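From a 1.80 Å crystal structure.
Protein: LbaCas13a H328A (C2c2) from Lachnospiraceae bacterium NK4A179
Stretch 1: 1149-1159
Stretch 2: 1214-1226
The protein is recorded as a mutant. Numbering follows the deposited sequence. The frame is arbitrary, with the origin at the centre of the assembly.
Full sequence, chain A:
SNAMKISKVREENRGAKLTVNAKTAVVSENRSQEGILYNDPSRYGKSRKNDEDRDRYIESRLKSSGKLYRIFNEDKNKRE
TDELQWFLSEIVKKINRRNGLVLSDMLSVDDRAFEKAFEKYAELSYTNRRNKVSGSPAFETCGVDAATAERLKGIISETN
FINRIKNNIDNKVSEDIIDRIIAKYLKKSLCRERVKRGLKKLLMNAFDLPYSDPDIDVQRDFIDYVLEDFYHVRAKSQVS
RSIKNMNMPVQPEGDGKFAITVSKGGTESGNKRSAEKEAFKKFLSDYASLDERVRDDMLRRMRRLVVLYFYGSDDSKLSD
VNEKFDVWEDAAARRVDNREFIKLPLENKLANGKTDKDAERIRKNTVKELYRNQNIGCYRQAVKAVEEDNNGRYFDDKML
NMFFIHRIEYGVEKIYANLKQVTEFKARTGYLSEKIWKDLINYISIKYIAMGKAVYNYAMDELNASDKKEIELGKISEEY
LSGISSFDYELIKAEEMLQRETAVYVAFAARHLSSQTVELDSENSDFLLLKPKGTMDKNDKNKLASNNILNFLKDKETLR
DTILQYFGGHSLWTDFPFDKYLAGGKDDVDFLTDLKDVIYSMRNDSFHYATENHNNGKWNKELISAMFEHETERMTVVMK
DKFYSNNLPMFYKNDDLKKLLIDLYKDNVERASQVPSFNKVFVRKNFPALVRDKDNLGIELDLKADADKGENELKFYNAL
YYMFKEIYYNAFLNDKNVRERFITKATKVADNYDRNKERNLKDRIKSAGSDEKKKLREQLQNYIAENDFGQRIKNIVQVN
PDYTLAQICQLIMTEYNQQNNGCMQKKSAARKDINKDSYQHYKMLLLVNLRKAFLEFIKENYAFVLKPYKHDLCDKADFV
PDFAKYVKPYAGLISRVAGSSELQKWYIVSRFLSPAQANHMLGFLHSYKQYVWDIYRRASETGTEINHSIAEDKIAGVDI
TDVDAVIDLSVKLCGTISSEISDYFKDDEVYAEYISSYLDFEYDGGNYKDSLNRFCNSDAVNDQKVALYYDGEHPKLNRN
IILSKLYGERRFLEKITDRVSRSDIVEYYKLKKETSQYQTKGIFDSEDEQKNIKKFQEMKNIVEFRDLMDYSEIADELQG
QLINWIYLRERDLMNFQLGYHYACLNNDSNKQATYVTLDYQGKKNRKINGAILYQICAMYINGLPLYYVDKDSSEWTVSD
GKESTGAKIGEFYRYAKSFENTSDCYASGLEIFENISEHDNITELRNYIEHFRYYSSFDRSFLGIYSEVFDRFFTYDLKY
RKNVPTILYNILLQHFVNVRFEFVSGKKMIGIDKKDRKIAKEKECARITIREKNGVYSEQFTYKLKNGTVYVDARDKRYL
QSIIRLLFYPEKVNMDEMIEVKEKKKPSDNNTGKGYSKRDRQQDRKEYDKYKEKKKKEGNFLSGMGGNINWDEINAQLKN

Stretch 1 (1149-1159) SNKQATYVTLD
Stretch 2, residues 1214-1226: RYAKSFENTSDCY

Residues 1149-1159 enter the contact as an extended segment, with phi/psi of -67/131° at N1150, -134/133° at K1151 and -74/163° at Q1152. Q1152 occupies the N-cap position of a short helix, 1153-1156, which is held by backbone hydrogen bonds from V1156 N to A1153 O (3.2 Å) and from T1157 N to A1153 O (3.0 Å); a weak one joins Y1155 N to Q1152 O (3.2 Å). T1157 leaves helical phi/psi at -142/127° and opens a strand that continues beyond D1159. The second stretch opens in a helix that begins earlier in the chain, and a type I beta turn runs from A1216 to F1219, with K1217 at -59/-25° and S1218 at -69/-23°. The turn is closed by F1219 N donating to A1216 O at 2.7 Å. F1219 itself is extended (-62/132°), and the chain then runs as loop through N1221 (-79/-1°) and T1222 (-147/166°), where D1224 N bonds back to T1222 OG1 at 2.8 Å.

The two chains run in opposite directions across the contact. The CA atoms of N1150 and N1221 lie 8.1 Å apart, those of Q1152 and F1219 6.6 Å, and those of Y1155 and A1216 7.5 Å. The approach is thus tightest where the N-cap residue meets the end of the turn. Together the stretches bury 431 Å².

One hydrogen bond crosses between them. Y1215 (chi1 153°, t; chi2 67°) has its CA-to-CB bond sideways to stretch 1, but its ring reaches across so that the hydroxyl OH donates to the backbone oxygen O of T1154 at 2.8 Å. This anchors the tyrosine hydroxyl to the first half of the short helix, and the same OH lies 3.6 Å from Y1155 CA. Farther along, L1158 (chi1 m, chi2 t) points toward stretch 2 and sets CD1 3.8 Å from Y1215 CE1, adding an apolar contact to the polar one.

F1219 (chi1 -66°, m; chi2 -19°) also starts sideways and brings its ring up to the helix start. Its CE1 is 3.3 Å from T1154 OG1, which sits at the ring edge with T1154 in the p rotamer, and 3.6 Å from Y1155 N. Q1152 CB comes to 4.1 Å from F1219 CD1. Y1155 (chi1 -176°, t; chi2 87°) directs its ring edge toward the face of F1219 in an offset edge-to-face pair, the centroids 5.7 Å apart and the planes at 67°. Y1155 CB packs on F1219 CZ at 3.7 Å, while Y1155 CE1 lies 4.3 Å from C1225 SG. The Y1155 hydroxyl is hydrogen-bonded elsewhere in the structure.

The outer end of the contact is polar. N1221 (chi1 39°, p; chi2 19°) points toward stretch 1, with ND2 3.2 Å from N1150 O; the geometry leaves open whether this is a hydrogen bond, and N1221 is poorly ordered. K1151 points away, and its NZ instead bonds within its own stretch to S1149 O at 2.7 Å.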

ATOM      1  N   SER A1149      -9.867  30.510 -23.035  1.00 33.99           N
ATOM      2  CA  SER A1149     -10.136  29.764 -24.253  1.00 30.64           C
ATOM      3  C   SER A1149     -11.641  29.692 -24.516  1.00 34.95           C
ATOM      4  O   SER A1149     -12.475  29.838 -23.610  1.00 33.95           O
ATOM      5  CB  SER A1149      -9.540  28.358 -24.170  1.00 31.03           C
ATOM      6  OG  SER A1149     -10.296  27.538 -23.288  1.00 30.51           O
ATOM      7  N   ASN A1150     -11.983  29.493 -25.785  1.00 39.22           N
ATOM      8  CA  ASN A1150     -13.378  29.469 -26.199  1.00 45.97           C
ATOM      9  C   ASN A1150     -14.093  28.257 -25.610  1.00 42.18           C
ATOM     10  O   ASN A1150     -13.602  27.126 -25.704  1.00 42.60           O
ATOM     11  CB  ASN A1150     -13.466  29.454 -27.725  1.00 54.03           C
ATOM     12  CG  ASN A1150     -14.867  29.159 -28.221  1.00 60.52           C
ATOM     13  OD1 ASN A1150     -15.737  30.034 -28.205  1.00 64.37           O
ATOM     14  ND2 ASN A1150     -15.096  27.919 -28.655  1.00 58.89           N
ATOM     15  N   LYS A1151     -15.257  28.494 -25.004  1.00 40.87           N
ATOM     16  CA  LYS A1151     -16.045  27.443 -24.367  1.00 38.92           C
ATOM     17  C   LYS A1151     -17.502  27.586 -24.781  1.00 40.86           C
ATOM     18  O   LYS A1151     -18.047  28.693 -24.747  1.00 44.59           O
ATOM     19  CB  LYS A1151     -15.913  27.502 -22.837  1.00 36.73           C
ATOM     20  CG  LYS A1151     -14.524  27.085 -22.340  1.00 33.24           C
ATOM     21  CD  LYS A1151     -14.352  27.274 -20.834  1.00 27.95           C
ATOM     22  CE  LYS A1151     -13.845  28.666 -20.538  1.00 31.13           C
ATOM     23  NZ  LYS A1151     -12.493  28.826 -21.101  1.00 30.04           N
ATOM     24  N   GLN A1152     -18.123  26.473 -25.175  1.00 38.96           N
ATOM     25  CA  GLN A1152     -19.526  26.501 -25.571  1.00 45.86           C
ATOM     26  C   GLN A1152     -20.441  26.636 -24.353  1.00 41.61           C
ATOM     27  O   GLN A1152     -20.049  26.391 -23.206  1.00 33.40           O
ATOM     28  CB  GLN A1152     -19.890  25.247 -26.365  1.00 54.05           C
ATOM     29  CG  GLN A1152     -19.437  25.302 -27.818  1.00 60.61           C
ATOM     30  CD  GLN A1152     -19.179  26.721 -28.289  1.00 66.05           C
ATOM     31  OE1 GLN A1152     -20.108  27.467 -28.611  1.00 66.92           O
ATOM     32  NE2 GLN A1152     -17.907  27.107 -28.321  1.00 68.35           N
ATOM     33  N   ALA A1153     -21.689  27.026 -24.627  1.00 34.39           N
ATOM     34  CA  ALA A1153     -22.619  27.366 -23.556  1.00 29.54           C
ATOM     35  C   ALA A1153     -22.793  26.218 -22.572  1.00 26.68           C
ATOM     36  O   ALA A1153     -22.718  26.421 -21.356  1.00 28.99           O
ATOM     37  CB  ALA A1153     -23.977  27.762 -24.136  1.00 34.15           C
ATOM     38  N   THR A1154     -23.063  25.013 -23.077  1.00 26.73           N
ATOM     39  CA  THR A1154     -23.405  23.902 -22.192  1.00 28.68           C
ATOM     40  C   THR A1154     -22.192  23.281 -21.511  1.00 28.26           C
ATOM     41  O   THR A1154     -22.360  22.445 -20.615  1.00 24.01           O
ATOM     42  CB  THR A1154     -24.157  22.815 -22.951  1.00 27.99           C
ATOM     43  OG1 THR A1154     -23.359  22.371 -24.061  1.00 35.44           O
ATOM     44  CG2 THR A1154     -25.515  23.332 -23.442  1.00 29.36           C
ATOM     45  N   TYR A1155     -20.985  23.658 -21.923  1.00 29.89           N
ATOM     46  CA  TYR A1155     -19.797  23.303 -21.156  1.00 28.86           C
ATOM     47  C   TYR A1155     -19.806  23.983 -19.795  1.00 30.32           C
ATOM     48  O   TYR A1155     -19.393  23.382 -18.792  1.00 26.17           O
ATOM     49  CB  TYR A1155     -18.564  23.705 -21.956  1.00 27.34           C
ATOM     50  CG  TYR A1155     -17.223  23.332 -21.369  1.00 22.99           C
ATOM     51  CD1 TYR A1155     -16.667  22.088 -21.614  1.00 24.53           C
ATOM     52  CD2 TYR A1155     -16.493  24.250 -20.636  1.00 28.12           C
ATOM     53  CE1 TYR A1155     -15.418  21.743 -21.111  1.00 24.00           C
ATOM     54  CE2 TYR A1155     -15.241  23.924 -20.131  1.00 25.14           C
ATOM     55  CZ  TYR A1155     -14.712  22.673 -20.383  1.00 24.24           C
ATOM     56  OH  TYR A1155     -13.470  22.348 -19.884  1.00 24.38           O
ATOM     57  N   VAL A1156     -20.270  25.239 -19.743  1.00 21.79           N
ATOM     58  CA  VAL A1156     -20.260  26.022 -18.514  1.00 21.78           C
ATOM     59  C   VAL A1156     -21.564  25.859 -17.750  1.00 28.69           C
ATOM     60  O   VAL A1156     -21.568  25.784 -16.519  1.00 27.24           O
ATOM     61  CB  VAL A1156     -19.985  27.505 -18.844  1.00 25.39           C
ATOM     62  CG1 VAL A1156     -19.887  28.352 -17.570  1.00 31.58           C
ATOM     63  CG2 VAL A1156     -18.730  27.645 -19.686  1.00 26.24           C
ATOM     64  N   THR A1157     -22.685  25.782 -18.464  1.00 29.65           N
ATOM     65  CA  THR A1157     -23.990  25.864 -17.827  1.00 29.47           C
ATOM     66  C   THR A1157     -24.954  24.908 -18.505  1.00 28.31           C
ATOM     67  O   THR A1157     -25.121  24.959 -19.727  1.00 27.73           O
ATOM     68  CB  THR A1157     -24.531  27.302 -17.912  1.00 32.55           C
ATOM     69  OG1 THR A1157     -23.677  28.179 -17.159  1.00 41.75           O
ATOM     70  CG2 THR A1157     -25.946  27.379 -17.370  1.00 29.71           C
ATOM     71  N   LEU A1158     -25.603  24.053 -17.722  1.00 28.52           N
ATOM     72  CA  LEU A1158     -26.696  23.233 -18.223  1.00 30.43           C
ATOM     73  C   LEU A1158     -28.006  23.788 -17.687  1.00 28.46           C
ATOM     74  O   LEU A1158     -28.143  24.016 -16.485  1.00 25.99           O
ATOM     75  CB  LEU A1158     -26.544  21.770 -17.811  1.00 32.82           C
ATOM     76  CG  LEU A1158     -25.668  20.870 -18.676  1.00 37.37           C
ATOM     77  CD1 LEU A1158     -25.262  19.640 -17.864  1.00 35.54           C
ATOM     78  CD2 LEU A1158     -26.373  20.467 -19.976  1.00 36.62           C
ATOM     79  N   ASP A1159     -28.959  24.027 -18.576  1.00 29.38           N
ATOM     80  CA  ASP A1159     -30.279  24.508 -18.173  1.00 30.91           C
ATOM     81  C   ASP A1159     -31.285  23.452 -18.594  1.00 33.19           C
ATOM     82  O   ASP A1159     -31.940  23.574 -19.633  1.00 34.33           O
ATOM     83  CB  ASP A1159     -30.574  25.858 -18.792  1.00 36.70           C
ATOM     84  CG  ASP A1159     -31.905  26.422 -18.344  1.00 43.12           C
ATOM     85  OD1 ASP A1159     -32.429  25.980 -17.301  1.00 43.08           O
ATOM     86  OD2 ASP A1159     -32.419  27.311 -19.050  1.00 47.85           O
ATOM     87  N   ARG A1214     -22.656  11.927 -25.163  1.00 26.82           N
ATOM     88  CA  ARG A1214     -23.844  12.540 -25.748  1.00 28.86           C
ATOM     89  C   ARG A1214     -24.153  13.902 -25.143  1.00 31.53           C
ATOM     90  O   ARG A1214     -24.799  14.728 -25.797  1.00 34.02           O
ATOM     91  CB  ARG A1214     -25.054  11.607 -25.614  1.00 28.25           C
ATOM     92  CG  ARG A1214     -24.756  10.232 -26.184  1.00 35.92           C
ATOM     93  CD  ARG A1214     -25.401   9.993 -27.545  1.00 46.95           C
ATOM     94  NE  ARG A1214     -26.691  10.657 -27.696  1.00 59.31           N
ATOM     95  CZ  ARG A1214     -27.021  11.454 -28.709  1.00 63.61           C
ATOM     96  NH1 ARG A1214     -26.155  11.730 -29.673  1.00 65.93           N
ATOM     97  NH2 ARG A1214     -28.226  11.991 -28.746  1.00 63.98           N
ATOM     98  N   TYR A1215     -23.685  14.165 -23.925  1.00 24.34           N
ATOM     99  CA  TYR A1215     -23.701  15.517 -23.390  1.00 21.49           C
ATOM    100  C   TYR A1215     -22.728  16.413 -24.140  1.00 26.15           C
ATOM    101  O   TYR A1215     -23.084  17.512 -24.578  1.00 24.34           O
ATOM    102  CB  TYR A1215     -23.355  15.486 -21.899  1.00 24.13           C
ATOM    103  CG  TYR A1215     -22.713  16.752 -21.368  1.00 24.67           C
ATOM    104  CD1 TYR A1215     -23.426  17.942 -21.296  1.00 18.75           C
ATOM    105  CD2 TYR A1215     -21.398  16.747 -20.907  1.00 26.05           C
ATOM    106  CE1 TYR A1215     -22.858  19.079 -20.809  1.00 20.96           C
ATOM    107  CE2 TYR A1215     -20.817  17.880 -20.415  1.00 24.29           C
ATOM    108  CZ  TYR A1215     -21.540  19.046 -20.361  1.00 20.36           C
ATOM    109  OH  TYR A1215     -20.957  20.180 -19.869  1.00 23.41           O
ATOM    110  N   ALA A1216     -21.491  15.967 -24.281  1.00 25.16           N
ATOM    111  CA  ALA A1216     -20.466  16.790 -24.899  1.00 29.48           C
ATOM    112  C   ALA A1216     -20.624  16.880 -26.406  1.00 32.61           C
ATOM    113  O   ALA A1216     -19.990  17.733 -27.027  1.00 39.71           O
ATOM    114  CB  ALA A1216     -19.085  16.227 -24.571  1.00 26.27           C
ATOM    115  N   LYS A1217     -21.461  16.027 -26.985  1.00 36.00           N
ATOM    116  CA  LYS A1217     -21.455  15.751 -28.418  1.00 49.49           C
ATOM    117  C   LYS A1217     -21.700  16.994 -29.251  1.00 49.52           C
ATOM    118  O   LYS A1217     -21.298  17.041 -30.419  1.00 54.81           O
ATOM    119  CB  LYS A1217     -22.500  14.698 -28.728  1.00 52.26           C
ATOM    120  CG  LYS A1217     -22.217  13.896 -29.946  1.00 58.98           C
ATOM    121  CD  LYS A1217     -22.502  12.463 -29.672  1.00 66.67           C
ATOM    122  CE  LYS A1217     -23.073  11.831 -30.885  1.00 74.17           C
ATOM    123  NZ  LYS A1217     -22.150  12.111 -32.015  1.00 79.14           N
ATOM    124  N   SER A1218     -22.365  17.987 -28.679  1.00 42.81           N
ATOM    125  CA  SER A1218     -22.610  19.241 -29.365  1.00 38.92           C
ATOM    126  C   SER A1218     -21.334  20.052 -29.578  1.00 45.48           C
ATOM    127  O   SER A1218     -21.288  20.883 -30.496  1.00 42.83           O
ATOM    128  CB  SER A1218     -23.621  20.031 -28.549  1.00 44.55           C
ATOM    129  OG  SER A1218     -23.419  19.781 -27.161  1.00 46.61           O
ATOM    130  N   PHE A1219     -20.298  19.812 -28.764  1.00 45.63           N
ATOM    131  CA  PHE A1219     -19.142  20.699 -28.713  1.00 40.43           C
ATOM    132  C   PHE A1219     -18.441  20.749 -30.067  1.00 42.69           C
ATOM    133  O   PHE A1219     -18.182  19.716 -30.696  1.00 37.13           O
ATOM    134  CB  PHE A1219     -18.164  20.245 -27.619  1.00 47.35           C
ATOM    135  CG  PHE A1219     -18.700  20.371 -26.192  1.00 50.74           C
ATOM    136  CD1 PHE A1219     -19.778  21.194 -25.889  1.00 53.12           C
ATOM    137  CD2 PHE A1219     -18.101  19.666 -25.152  1.00 48.71           C
ATOM    138  CE1 PHE A1219     -20.249  21.299 -24.583  1.00 48.09           C
ATOM    139  CE2 PHE A1219     -18.572  19.766 -23.841  1.00 48.60           C
ATOM    140  CZ  PHE A1219     -19.651  20.580 -23.561  1.00 48.19           C
ATOM    141  N   GLU A1220     -18.157  21.964 -30.528  1.00 51.59           N
ATOM    142  CA  GLU A1220     -17.544  22.162 -31.836  1.00 58.54           C
ATOM    143  C   GLU A1220     -16.025  22.148 -31.792  1.00 63.58           C
ATOM    144  O   GLU A1220     -15.391  21.736 -32.771  1.00 64.95           O
ATOM    145  CB  GLU A1220     -18.016  23.487 -32.439  1.00 62.76           C
ATOM    146  CG  GLU A1220     -19.480  23.516 -32.835  1.00 65.08           C
ATOM    147  CD  GLU A1220     -19.650  23.916 -34.283  1.00 65.50           C
ATOM    148  OE1 GLU A1220     -18.715  23.644 -35.062  1.00 71.62           O
ATOM    149  OE2 GLU A1220     -20.690  24.506 -34.640  1.00 55.85           O
ATOM    150  N   ASN A1221     -15.425  22.588 -30.685  1.00 65.59           N
ATOM    151  CA  ASN A1221     -13.976  22.728 -30.589  1.00 66.40           C
ATOM    152  C   ASN A1221     -13.254  21.408 -30.336  1.00 62.01           C
ATOM    153  O   ASN A1221     -12.021  21.402 -30.256  1.00 60.86           O
ATOM    154  CB  ASN A1221     -13.620  23.735 -29.489  1.00 70.72           C
ATOM    155  CG  ASN A1221     -14.521  23.620 -28.273  1.00 74.84           C
ATOM    156  OD1 ASN A1221     -15.186  22.604 -28.068  1.00 76.13           O
ATOM    157  ND2 ASN A1221     -14.551  24.671 -27.461  1.00 76.60           N
ATOM    158  N   THR A1222     -13.978  20.298 -30.213  1.00 53.47           N
ATOM    159  CA  THR A1222     -13.354  18.993 -30.066  1.00 52.41           C
ATOM    160  C   THR A1222     -14.223  17.945 -30.747  1.00 51.03           C
ATOM    161  O   THR A1222     -15.383  18.189 -31.087  1.00 55.16           O
ATOM    162  CB  THR A1222     -13.137  18.620 -28.588  1.00 48.26           C
ATOM    163  OG1 THR A1222     -12.571  17.304 -28.503  1.00 42.03           O
ATOM    164  CG2 THR A1222     -14.462  18.653 -27.819  1.00 48.34           C
ATOM    165  N   SER A1223     -13.637  16.767 -30.949  1.00 50.03           N
ATOM    166  CA  SER A1223     -14.403  15.582 -31.294  1.00 55.46           C
ATOM    167  C   SER A1223     -14.568  14.619 -30.127  1.00 53.34           C
ATOM    168  O   SER A1223     -15.386  13.696 -30.224  1.00 55.77           O
ATOM    169  CB  SER A1223     -13.753  14.847 -32.477  1.00 57.08           C
ATOM    170  OG  SER A1223     -13.823  15.625 -33.659  1.00 58.72           O
ATOM    171  N   ASP A1224     -13.827  14.808 -29.027  1.00 46.28           N
ATOM    172  CA  ASP A1224     -13.919  13.913 -27.867  1.00 40.40           C
ATOM    173  C   ASP A1224     -13.517  14.710 -26.621  1.00 35.44           C
ATOM    174  O   ASP A1224     -12.353  14.704 -26.211  1.00 35.48           O
ATOM    175  CB  ASP A1224     -13.053  12.671 -28.046  1.00 38.01           C
ATOM    176  CG  ASP A1224     -13.300  11.617 -26.966  1.00 36.91           C
ATOM    177  OD1 ASP A1224     -13.773  11.980 -25.871  1.00 39.07           O
ATOM    178  OD2 ASP A1224     -13.042  10.419 -27.214  1.00 34.82           O
ATOM    179  N   CYS A1225     -14.510  15.361 -26.007  1.00 25.97           N
ATOM    180  CA  CYS A1225     -14.267  16.138 -24.797  1.00 24.65           C
ATOM    181  C   CYS A1225     -13.801  15.249 -23.645  1.00 25.86           C
ATOM    182  O   CYS A1225     -12.949  15.650 -22.845  1.00 26.24           O
ATOM    183  CB  CYS A1225     -15.539  16.891 -24.405  1.00 31.71           C
ATOM    184  SG  CYS A1225     -15.406  17.837 -22.868  1.00 32.27           S
ATOM    185  N   TYR A1226     -14.364  14.047 -23.532  1.00 26.37           N
ATOM    186  CA  TYR A1226     -13.963  13.136 -22.457  1.00 25.41           C
ATOM    187  C   TYR A1226     -12.460  12.899 -22.476  1.00 28.13           C
ATOM    188  O   TYR A1226     -11.802  12.872 -21.423  1.00 24.51           O
ATOM    189  CB  TYR A1226     -14.713  11.817 -22.615  1.00 22.98           C
ATOM    190  CG  TYR A1226     -14.296  10.696 -21.701  1.00 26.40           C
ATOM    191  CD1 TYR A1226     -13.242   9.852 -22.046  1.00 29.36           C
ATOM    192  CD2 TYR A1226     -14.977  10.449 -20.509  1.00 24.76           C
ATOM    193  CE1 TYR A1226     -12.863   8.827 -21.234  1.00 28.28           C
ATOM    194  CE2 TYR A1226     -14.603   9.402 -19.684  1.00 21.17           C
ATOM    195  CZ  TYR A1226     -13.539   8.598 -20.061  1.00 30.60           C
ATOM    196  OH  TYR A1226     -13.144   7.550 -19.275  1.00 30.24           O
TER